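Non-structural polyprotein (Sindbis virus, PDB 4GUA) supplies the nsP2 cysteine protease that probably cleaves the viral polyprotein, joined to the macro and zinc-binding domains of nsP3. Local coordinates at residues E359-A364 with L403-I408. Sequence-based numbering, arbitrary orientation.
Sequences EAVVNA and LGKKVI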
ATOM      1  N   GLU A 359      20.543  13.681 -12.344  1.00 69.64           N
ATOM      2  CA  GLU A 359      19.478  14.048 -13.289  1.00 62.21           C
ATOM      3  C   GLU A 359      18.661  15.251 -12.831  1.00 66.17           C
ATOM      4  O   GLU A 359      18.307  16.120 -13.636  1.00 69.47           O
ATOM      5  CB  GLU A 359      18.535  12.869 -13.539  1.00 54.96           C
ATOM      6  CG  GLU A 359      17.376  13.211 -14.468  1.00 61.33           C
ATOM      7  CD  GLU A 359      16.477  12.023 -14.776  1.00 69.60           C
ATOM      8  OE1 GLU A 359      16.928  10.863 -14.602  1.00 71.30           O
ATOM      9  OE2 GLU A 359      15.312  12.254 -15.182  1.00 68.84           O
ATOM     10  N   ALA A 360      18.333  15.281 -11.545  1.00 63.94           N
ATOM     11  CA  ALA A 360      17.588  16.397 -10.989  1.00 60.85           C
ATOM     12  C   ALA A 360      18.317  16.954  -9.777  1.00 65.05           C
ATOM     13  O   ALA A 360      19.001  16.231  -9.054  1.00 65.51           O
ATOM     14  CB  ALA A 360      16.186  15.955 -10.607  1.00 57.35           C
ATOM     15  N   VAL A 361      18.162  18.251  -9.559  1.00 66.65           N
ATOM     16  CA  VAL A 361      18.747  18.900  -8.404  1.00 69.15           C
ATOM     17  C   VAL A 361      17.632  19.560  -7.612  1.00 68.00           C
ATOM     18  O   VAL A 361      16.719  20.159  -8.186  1.00 65.28           O
ATOM     19  CB  VAL A 361      19.786  19.960  -8.824  1.00 68.93           C
ATOM     20  CG1 VAL A 361      19.141  21.034  -9.692  1.00 70.60           C
ATOM     21  CG2 VAL A 361      20.444  20.573  -7.602  1.00 67.46           C
ATOM     22  N   VAL A 362      17.718  19.463  -6.291  1.00 62.48           N
ATOM     23  CA  VAL A 362      16.701  20.025  -5.421  1.00 59.94           C
ATOM     24  C   VAL A 362      17.234  21.307  -4.823  1.00 65.97           C
ATOM     25  O   VAL A 362      18.334  21.341  -4.275  1.00 68.82           O
ATOM     26  CB  VAL A 362      16.324  19.066  -4.278  1.00 60.14           C
ATOM     27  CG1 VAL A 362      15.478  19.785  -3.232  1.00 54.04           C
ATOM     28  CG2 VAL A 362      15.603  17.837  -4.821  1.00 60.61           C
ATOM     29  N   ASN A 363      16.476  22.380  -5.001  1.00 68.31           N
ATOM     30  CA  ASN A 363      16.775  23.646  -4.357  1.00 66.99           C
ATOM     31  C   ASN A 363      16.123  23.715  -2.980  1.00 65.59           C
ATOM     32  O   ASN A 363      15.001  23.236  -2.791  1.00 61.60           O
ATOM     33  CB  ASN A 363      16.269  24.798  -5.225  1.00 64.88           C
ATOM     34  CG  ASN A 363      16.544  26.155  -4.611  1.00 68.92           C
ATOM     35  OD1 ASN A 363      17.561  26.353  -3.951  1.00 74.52           O
ATOM     36  ND2 ASN A 363      15.634  27.095  -4.822  1.00 66.29           N
ATOM     37  N   ALA A 364      16.816  24.322  -2.022  1.00 66.79           N
ATOM     38  CA  ALA A 364      16.191  24.620  -0.745  1.00 65.84           C
ATOM     39  C   ALA A 364      15.601  26.009  -0.921  1.00 66.91           C
ATOM     40  O   ALA A 364      16.310  27.021  -0.917  1.00 63.47           O
ATOM     41  CB  ALA A 364      17.215  24.608   0.372  1.00 60.15           C
ATOM     42  N   LEU A 403      16.401  24.279 -19.480  1.00 76.75           N
ATOM     43  CA  LEU A 403      17.067  23.560 -20.560  1.00 79.89           C
ATOM     44  C   LEU A 403      17.075  22.057 -20.263  1.00 87.92           C
ATOM     45  O   LEU A 403      16.012  21.437 -20.181  1.00 89.78           O
ATOM     46  CB  LEU A 403      18.471  24.116 -20.790  1.00 79.61           C
ATOM     47  CG  LEU A 403      18.445  25.552 -21.327  1.00 82.64           C
ATOM     48  CD1 LEU A 403      19.812  26.212 -21.230  1.00 88.34           C
ATOM     49  CD2 LEU A 403      17.935  25.596 -22.770  1.00 76.43           C
ATOM     50  N   GLY A 404      18.255  21.464 -20.112  1.00 94.41           N
ATOM     51  CA  GLY A 404      18.337  20.027 -19.922  1.00 96.50           C
ATOM     52  C   GLY A 404      18.318  19.539 -18.480  1.00 92.30           C
ATOM     53  O   GLY A 404      18.742  18.413 -18.212  1.00 96.88           O
ATOM     54  N   LYS A 405      17.848  20.357 -17.542  1.00 77.86           N
ATOM     55  CA  LYS A 405      17.906  19.954 -16.137  1.00 68.35           C
ATOM     56  C   LYS A 405      16.640  20.195 -15.333  1.00 66.98           C
ATOM     57  O   LYS A 405      16.036  21.259 -15.415  1.00 69.45           O
ATOM     58  CB  LYS A 405      19.051  20.646 -15.419  1.00 60.66           C
ATOM     59  CG  LYS A 405      19.235  20.102 -14.022  1.00 65.29           C
ATOM     60  CD  LYS A 405      20.608  20.402 -13.490  1.00 74.42           C
ATOM     61  CE  LYS A 405      21.625  19.361 -13.926  1.00 77.80           C
ATOM     62  NZ  LYS A 405      21.465  18.082 -13.199  1.00 74.95           N
ATOM     63  N   LYS A 406      16.273  19.207 -14.520  1.00 66.00           N
ATOM     64  CA  LYS A 406      15.112  19.325 -13.651  1.00 72.38           C
ATOM     65  C   LYS A 406      15.512  19.950 -12.323  1.00 73.19           C
ATOM     66  O   LYS A 406      16.295  19.383 -11.565  1.00 72.71           O
ATOM     67  CB  LYS A 406      14.492  17.950 -13.393  1.00 75.23           C
ATOM     68  CG  LYS A 406      13.900  17.307 -14.627  1.00 75.56           C
ATOM     69  CD  LYS A 406      13.217  15.990 -14.311  1.00 70.52           C
ATOM     70  CE  LYS A 406      12.840  15.256 -15.586  1.00 72.80           C
ATOM     71  NZ  LYS A 406      14.040  14.741 -16.312  1.00 77.44           N
ATOM     72  N   VAL A 407      14.971  21.132 -12.057  1.00 71.13           N
ATOM     73  CA  VAL A 407      15.163  21.794 -10.780  1.00 69.66           C
ATOM     74  C   VAL A 407      13.874  21.715  -9.973  1.00 67.55           C
ATOM     75  O   VAL A 407      12.849  22.268 -10.366  1.00 67.32           O
ATOM     76  CB  VAL A 407      15.562  23.261 -10.972  1.00 71.01           C
ATOM     77  CG1 VAL A 407      15.805  23.926  -9.628  1.00 74.45           C
ATOM     78  CG2 VAL A 407      16.799  23.355 -11.851  1.00 72.96           C
ATOM     79  N   ILE A 408      13.932  20.999  -8.856  1.00 63.64           N
ATOM     80  CA  ILE A 408      12.792  20.845  -7.965  1.00 60.91           C
ATOM     81  C   ILE A 408      12.924  21.808  -6.787  1.00 62.74           C
ATOM     82  O   ILE A 408      13.831  21.671  -5.968  1.00 61.40           O
ATOM     83  CB  ILE A 408      12.733  19.419  -7.412  1.00 55.93           C
ATOM     84  CG1 ILE A 408      12.620  18.417  -8.554  1.00 53.93           C
ATOM     85  CG2 ILE A 408      11.578  19.272  -6.439  1.00 60.97           C
ATOM     86  CD1 ILE A 408      12.721  16.976  -8.108  1.00 56.77           C
TER
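K406 reaches back towards the start of its strand and across to E359, the residue just before strand 360-364, and the two side chains run side by side in the same direction. At its base, K406 CB lies against A360 CB at 3.8 Å. From there the chain stays extended through CG and CD to CE, which comes to 3.9 Å from E359 OE2. A turn at the last torsion (chi4 70°) sets NZ 3.0 Å from the same OE2, where the ammonium group takes the anti lone pair of the carboxylate in a salt bridge. The other oxygen, E359 OE1, accepts a hydrogen bond from K444 N, next to strand 445-448. Beyond this charged end the strands pair in parallel, A360 beside K406, V361 beside V407 and V362 beside I408. V361 uses both of its backbone polar groups: its N donates to K406 O at 3.0 Å, and its O accepts from I408 N. N363 N continues the ladder, donating to I408 O at 2.9 Å. V361 CG1 and V407 CG2 meet at 3.9 Å on one face of the sheet, where helix 375-382 touches V407 through I379. A360, K406, V362 and I408 point to the other face, and V362 CG2 rests 4.2 Å from I408 CB. With strand 445-448 on the far side of 360-364 and 397-402 beyond 405-410, the pair belongs to the central mixed sheet of the macro domain. Backbone bonds and apolar side chains thus hold the two strands along their length, while a single ion pair between two partly exposed residues, E359 and K406, clamps the start.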